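Local coordinates for protein (hdlp (histone deacetylase-like protein)) (Aquifex aeolicus, PDB 1C3P), which probably acts as a zinc-dependent deacetylase of the histone deacetylase family, with a likely role in acetoin degradation, at residues 224-229 with 266-271; 261-266 with 295-300. All coordinates share one frame; numbering follows the deposited sequence.

The two contacts lie on the same side of the chain's centre, their centres about 12 Å apart, in loops that follow strands of the parallel sheet that characterises the arginase-like α/β fold. The long loop between strand 250-254 and helix 272-286 serves both. Its earlier part, 261-266, meets 295-300, which leads into helix 299-314, in interaction 2; its later part, 266-271, meets 224-229, which leads into helix 228-245, in interaction 1. Ser266 belongs to both, and the segments alternate along the chain. The loop that carries Asp258 and passes close to His170, zinc ligands of this protein although no metal is bound in this model, is thus joined to the starts of two further helices, interaction 2 being the nearer to the metal site.

Interaction 1 (224-229 with 266-271); sequences KGLNDN and SKFNLS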
loop_
_atom_site.group_PDB
_atom_site.type_symbol
_atom_site.label_atom_id
_atom_site.label_comp_id
_atom_site.label_asym_id
_atom_site.label_seq_id
_atom_site.Cartn_x
_atom_site.Cartn_y
_atom_site.Cartn_z
ATOM N N LYS A 224 -9.390 -5.861 -16.523
ATOM C CA LYS A 224 -9.027 -7.203 -16.091
ATOM C C LYS A 224 -7.942 -7.766 -17.022
ATOM O O LYS A 224 -7.876 -7.420 -18.216
ATOM C CB LYS A 224 -10.247 -8.118 -16.173
ATOM C CG LYS A 224 -11.447 -7.654 -15.350
ATOM C CD LYS A 224 -12.636 -8.612 -15.538
ATOM C CE LYS A 224 -13.872 -8.101 -14.785
ATOM N NZ LYS A 224 -15.042 -9.018 -14.935
ATOM N N GLY A 225 -7.120 -8.662 -16.485
ATOM C CA GLY A 225 -6.073 -9.275 -17.282
ATOM C C GLY A 225 -4.933 -8.344 -17.643
ATOM O O GLY A 225 -4.184 -8.628 -18.568
ATOM N N LEU A 226 -4.788 -7.244 -16.908
ATOM C CA LEU A 226 -3.740 -6.261 -17.188
ATOM C C LEU A 226 -2.344 -6.900 -17.254
ATOM O O LEU A 226 -1.983 -7.672 -16.371
ATOM C CB LEU A 226 -3.717 -5.203 -16.087
ATOM C CG LEU A 226 -2.933 -3.945 -16.458
ATOM C CD1 LEU A 226 -3.801 -3.147 -17.431
ATOM C CD2 LEU A 226 -2.632 -3.097 -15.218
ATOM N N ASN A 227 -1.561 -6.572 -18.281
ATOM C CA ASN A 227 -0.215 -7.127 -18.366
ATOM C C ASN A 227 0.811 -6.064 -18.008
ATOM O O ASN A 227 0.461 -4.900 -17.786
ATOM C CB ASN A 227 0.079 -7.739 -19.754
ATOM C CG ASN A 227 0.045 -6.719 -20.880
ATOM O OD1 ASN A 227 0.650 -5.648 -20.792
ATOM N ND2 ASN A 227 -0.646 -7.069 -21.965
ATOM N N ASP A 228 2.079 -6.461 -17.951
ATOM C CA ASP A 228 3.142 -5.538 -17.566
ATOM C C ASP A 228 3.273 -4.293 -18.409
ATOM O O ASP A 228 3.499 -3.210 -17.879
ATOM C CB ASP A 228 4.498 -6.258 -17.538
ATOM C CG ASP A 228 4.596 -7.272 -16.427
ATOM O OD1 ASP A 228 3.765 -7.198 -15.494
ATOM O OD2 ASP A 228 5.520 -8.121 -16.474
ATOM N N ASN A 229 3.174 -4.444 -19.727
ATOM C CA ASN A 229 3.301 -3.309 -20.620
ATOM C C ASN A 229 2.176 -2.320 -20.417
ATOM O O ASN A 229 2.390 -1.102 -20.438
ATOM C CB ASN A 229 3.353 -3.803 -22.062
ATOM C CG ASN A 229 4.655 -4.503 -22.367
ATOM O OD1 ASN A 229 5.690 -3.858 -22.476
ATOM N ND2 ASN A 229 4.622 -5.828 -22.461
ATOM N N SER A 266 -6.765 -9.392 -7.143
ATOM C CA SER A 266 -6.753 -8.457 -8.271
ATOM C C SER A 266 -6.860 -9.253 -9.557
ATOM O O SER A 266 -6.421 -10.403 -9.636
ATOM C CB SER A 266 -5.461 -7.624 -8.352
ATOM O OG SER A 266 -4.436 -8.331 -9.040
ATOM N N LYS A 267 -7.447 -8.634 -10.573
ATOM C CA LYS A 267 -7.543 -9.285 -11.864
ATOM C C LYS A 267 -6.344 -8.856 -12.717
ATOM O O LYS A 267 -6.327 -9.069 -13.924
ATOM C CB LYS A 267 -8.852 -8.905 -12.555
ATOM C CG LYS A 267 -10.073 -9.320 -11.760
ATOM C CD LYS A 267 -10.057 -10.795 -11.451
ATOM C CE LYS A 267 -11.284 -11.177 -10.642
ATOM N NZ LYS A 267 -11.220 -12.587 -10.209
ATOM N N PHE A 268 -5.351 -8.239 -12.078
ATOM C CA PHE A 268 -4.125 -7.815 -12.764
ATOM C C PHE A 268 -3.183 -9.025 -12.761
ATOM O O PHE A 268 -3.158 -9.794 -11.804
ATOM C CB PHE A 268 -3.439 -6.659 -12.017
ATOM C CG PHE A 268 -4.131 -5.321 -12.145
ATOM C CD1 PHE A 268 -3.585 -4.192 -11.511
ATOM C CD2 PHE A 268 -5.292 -5.165 -12.903
ATOM C CE1 PHE A 268 -4.179 -2.934 -11.633
ATOM C CE2 PHE A 268 -5.899 -3.895 -13.034
ATOM C CZ PHE A 268 -5.345 -2.789 -12.403
ATOM N N ASN A 269 -2.418 -9.195 -13.829
ATOM C CA ASN A 269 -1.491 -10.323 -13.923
ATOM C C ASN A 269 -0.063 -9.843 -14.124
ATOM O O ASN A 269 0.618 -10.269 -15.054
ATOM C CB ASN A 269 -1.862 -11.239 -15.094
ATOM C CG ASN A 269 -3.270 -11.781 -14.989
ATOM O OD1 ASN A 269 -3.713 -12.184 -13.913
ATOM N ND2 ASN A 269 -3.975 -11.820 -16.116
ATOM N N LEU A 270 0.402 -8.975 -13.242
ATOM C CA LEU A 270 1.742 -8.448 -13.383
ATOM C C LEU A 270 2.844 -9.356 -12.823
ATOM O O LEU A 270 2.577 -10.290 -12.050
ATOM C CB LEU A 270 1.839 -7.094 -12.688
ATOM C CG LEU A 270 0.804 -6.012 -13.023
ATOM C CD1 LEU A 270 1.319 -4.708 -12.429
ATOM C CD2 LEU A 270 0.614 -5.869 -14.534
ATOM N N SER A 271 4.076 -9.049 -13.223
ATOM C CA SER A 271 5.283 -9.748 -12.770
ATOM C C SER A 271 5.930 -8.878 -11.685
ATOM O O SER A 271 5.695 -7.661 -11.665
ATOM C CB SER A 271 6.288 -9.890 -13.917
ATOM O OG SER A 271 6.834 -8.628 -14.284
#
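Leu226 overlaps Phe268 face-on: its CD2 methyl stands 3.8 Å from the ring centroid and only 4° off the ring normal, a CH-pi contact. The setting is a loop-to-loop pairing in the arginase-like α/β fold, where the link from edge strand 217-222 to helix 228-245 runs beside the loop preceding helix 272-286, the two heading nearly the same way. CG of Leu226 is anti to the backbone N (chi1 -165°), and CB also rests against the ring, reaching CD2 of Phe268 at 3.6 Å. The two side chains lie side by side, pointing the same way. Phe231 of helix 228-245 touches both Leu226 and Leu270, and Gln192 of strand 185-192 touches Phe268, whose side chain is about 7 Å from that of the zinc ligand Asp258.

Two backbone bonds join the loops, from Gly225 N to Lys267 O (2.7 Å) and from Asn269 N to Leu226 O (3.0 Å). On the exposed flank, Lys224 and Lys267 run alongside each other through their first carbons, CB to CB. Farther on, the CD2 methyl of Leu270 packs 3.4 Å from Asn227 O. Asn227 itself is the N-cap of helix 228-245, its OD1 accepting from Glu230 N.

At the far end, the carboxylate of Asp228, a buried residue, takes two bonds from Ser271, the N-cap residue of helix 272-286. Ser271 OG also accepts from Ala274 N, while Arg356 N gives a second bond to Asp228 OD2. Gathering this many donors would probably stabilise the negative charge. Ser271 N meets OD1 of Asp228 on its syn lone pair at 2.9 Å, whereas the hydroxyl OG of Ser271 donates to OD2 across 2.6 Å from above the carboxylate plane, 36° out of it.

Interaction 2 (261-266 with 295-300); sequences LEDYLS and GGYHPY
Asp263 takes the backbone N of Tyr297 onto OD1, a 2.8 Å hydrogen bond with an N-H...O angle of 164°, the donor approaching from above the carboxylate plane. The same oxygen lies near the plane of the Tyr297 ring at its edge, 3.5 Å from CD1. One ring face receives Leu265, whose CD1 methyl stands over the centre at 3.3 Å from the centroid, a tight CH-pi contact in which the two side chains cross at about a right angle. Beside them a water donates to Asp263 OD1 and accepts only a weak bond from His298 N.

Its own turn helps to hold the carboxylate. CG stands anti to the backbone N (chi1 -168°), and OD2 accepts from Leu265 N at 2.9 Å, forming an Asx turn within the type I beta turn from Asp263 to Ser266. An alanine at Asp263 would probably leave the N-H groups of Tyr297 and Leu265 without their carboxylate acceptors and free the turn to shift against the Tyr297 ring.

In the arginase-like fold this joins two loops that follow neighbouring strands, 250-254 and 290-292, beside the metal site: the side chain of Leu265 is about 4 Å from that of the zinc ligand His170, and that of Asp263 about 3 Å from the side chain of Asp258.

Farther out, His298 occupies the N-cap position of helix 299-314, and CB of Glu262 lies over one face of its imidazole, 4.4 Å from CG of His298. The Glu262 carboxylate turns away, its OE2 bonded to Tyr346 OH and in a salt bridge with Arg356.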
loop_
_atom_site.group_PDB
_atom_site.type_symbol
_atom_site.label_atom_id
_atom_site.label_comp_id
_atom_site.label_asym_id
_atom_site.label_seq_id
_atom_site.Cartn_x
_atom_site.Cartn_y
_atom_site.Cartn_z
ATOM N N LEU A 261 0.194 -11.268 -10.575
ATOM C CA LEU A 261 -0.568 -12.402 -11.095
ATOM C C LEU A 261 -0.994 -13.389 -10.005
ATOM O O LEU A 261 -2.137 -13.852 -9.988
ATOM C CB LEU A 261 0.270 -13.127 -12.155
ATOM C CG LEU A 261 -0.256 -14.471 -12.672
ATOM C CD1 LEU A 261 -1.656 -14.297 -13.221
ATOM C CD2 LEU A 261 0.679 -15.009 -13.744
ATOM N N GLU A 262 -0.091 -13.690 -9.077
ATOM C CA GLU A 262 -0.392 -14.645 -8.016
ATOM C C GLU A 262 -1.368 -14.192 -6.939
ATOM O O GLU A 262 -1.825 -15.009 -6.134
ATOM C CB GLU A 262 0.899 -15.119 -7.350
ATOM C CG GLU A 262 1.765 -15.963 -8.251
ATOM C CD GLU A 262 2.712 -15.146 -9.086
ATOM O OE1 GLU A 262 2.561 -13.903 -9.147
ATOM O OE2 GLU A 262 3.606 -15.759 -9.696
ATOM N N ASP A 263 -1.701 -12.904 -6.914
ATOM C CA ASP A 263 -2.631 -12.410 -5.909
ATOM C C ASP A 263 -4.017 -12.403 -6.533
ATOM O O ASP A 263 -4.294 -11.692 -7.513
ATOM C CB ASP A 263 -2.190 -11.022 -5.426
ATOM C CG ASP A 263 -2.941 -10.568 -4.190
ATOM O OD1 ASP A 263 -2.339 -9.829 -3.391
ATOM O OD2 ASP A 263 -4.128 -10.932 -4.020
ATOM N N TYR A 264 -4.880 -13.226 -5.957
ATOM C CA TYR A 264 -6.227 -13.400 -6.460
ATOM C C TYR A 264 -7.132 -12.221 -6.161
ATOM O O TYR A 264 -8.201 -12.108 -6.747
ATOM C CB TYR A 264 -6.827 -14.714 -5.914
ATOM C CG TYR A 264 -7.401 -14.659 -4.514
ATOM C CD1 TYR A 264 -8.606 -13.988 -4.257
ATOM C CD2 TYR A 264 -6.761 -15.290 -3.447
ATOM C CE1 TYR A 264 -9.158 -13.948 -2.978
ATOM C CE2 TYR A 264 -7.307 -15.256 -2.156
ATOM C CZ TYR A 264 -8.505 -14.582 -1.931
ATOM O OH TYR A 264 -9.050 -14.535 -0.665
ATOM N N LEU A 265 -6.719 -11.339 -5.260
ATOM C CA LEU A 265 -7.561 -10.193 -4.981
ATOM C C LEU A 265 -7.521 -9.133 -6.075
ATOM O O LEU A 265 -8.157 -8.091 -5.948
ATOM C CB LEU A 265 -7.254 -9.587 -3.611
ATOM C CG LEU A 265 -7.870 -10.434 -2.492
ATOM C CD1 LEU A 265 -7.751 -9.713 -1.159
ATOM C CD2 LEU A 265 -9.341 -10.671 -2.798
ATOM N N SER A 266 -6.765 -9.392 -7.143
ATOM C CA SER A 266 -6.753 -8.457 -8.271
ATOM C C SER A 266 -6.860 -9.253 -9.557
ATOM O O SER A 266 -6.421 -10.403 -9.636
ATOM C CB SER A 266 -5.461 -7.624 -8.352
ATOM O OG SER A 266 -4.436 -8.331 -9.040
ATOM N N GLY A 295 -1.809 -3.163 0.207
ATOM C CA GLY A 295 -2.494 -4.436 0.111
ATOM C C GLY A 295 -1.623 -5.438 -0.626
ATOM O O GLY A 295 -0.849 -5.072 -1.508
ATOM N N GLY A 296 -1.748 -6.698 -0.244
ATOM C CA GLY A 296 -0.978 -7.777 -0.838
ATOM C C GLY A 296 -1.470 -8.923 0.009
ATOM O O GLY A 296 -1.375 -8.861 1.232
ATOM N N TYR A 297 -1.982 -9.975 -0.621
ATOM C CA TYR A 297 -2.572 -11.051 0.150
ATOM C C TYR A 297 -2.024 -12.456 -0.089
ATOM O O TYR A 297 -2.527 -13.411 0.497
ATOM C CB TYR A 297 -4.090 -11.012 -0.069
ATOM C CG TYR A 297 -4.668 -9.607 0.096
ATOM C CD1 TYR A 297 -4.605 -8.661 -0.943
ATOM C CD2 TYR A 297 -5.208 -9.205 1.312
ATOM C CE1 TYR A 297 -5.069 -7.344 -0.757
ATOM C CE2 TYR A 297 -5.670 -7.901 1.505
ATOM C CZ TYR A 297 -5.600 -6.981 0.481
ATOM O OH TYR A 297 -6.067 -5.701 0.725
ATOM N N HIS A 298 -1.003 -12.571 -0.939
ATOM C CA HIS A 298 -0.359 -13.855 -1.220
ATOM C C HIS A 298 1.013 -13.756 -0.561
ATOM O O HIS A 298 1.821 -12.904 -0.931
ATOM C CB HIS A 298 -0.162 -14.079 -2.714
ATOM C CG HIS A 298 0.373 -15.441 -3.031
ATOM N ND1 HIS A 298 -0.440 -16.525 -3.283
ATOM C CD2 HIS A 298 1.639 -15.914 -3.022
ATOM C CE1 HIS A 298 0.303 -17.608 -3.419
ATOM N NE2 HIS A 298 1.569 -17.266 -3.264
ATOM N N PRO A 299 1.300 -14.636 0.413
ATOM C CA PRO A 299 2.581 -14.619 1.123
ATOM C C PRO A 299 3.848 -14.700 0.278
ATOM O O PRO A 299 4.818 -13.982 0.531
ATOM C CB PRO A 299 2.440 -15.794 2.100
ATOM C CG PRO A 299 1.521 -16.738 1.344
ATOM C CD PRO A 299 0.461 -15.734 0.925
ATOM N N TYR A 300 3.852 -15.582 -0.707
ATOM C CA TYR A 300 5.020 -15.724 -1.558
ATOM C C TYR A 300 5.229 -14.488 -2.415
ATOM O O TYR A 300 6.350 -13.995 -2.563
ATOM C CB TYR A 300 4.855 -16.918 -2.488
ATOM C CG TYR A 300 4.805 -18.285 -1.840
ATOM C CD1 TYR A 300 4.622 -18.444 -0.466
ATOM C CD2 TYR A 300 4.881 -19.431 -2.624
ATOM C CE1 TYR A 300 4.509 -19.714 0.100
ATOM C CE2 TYR A 300 4.770 -20.694 -2.077
ATOM C CZ TYR A 300 4.580 -20.830 -0.718
ATOM O OH TYR A 300 4.426 -22.087 -0.197
HETATM O O HOH W 1 0.492 -10.321 -3.065
#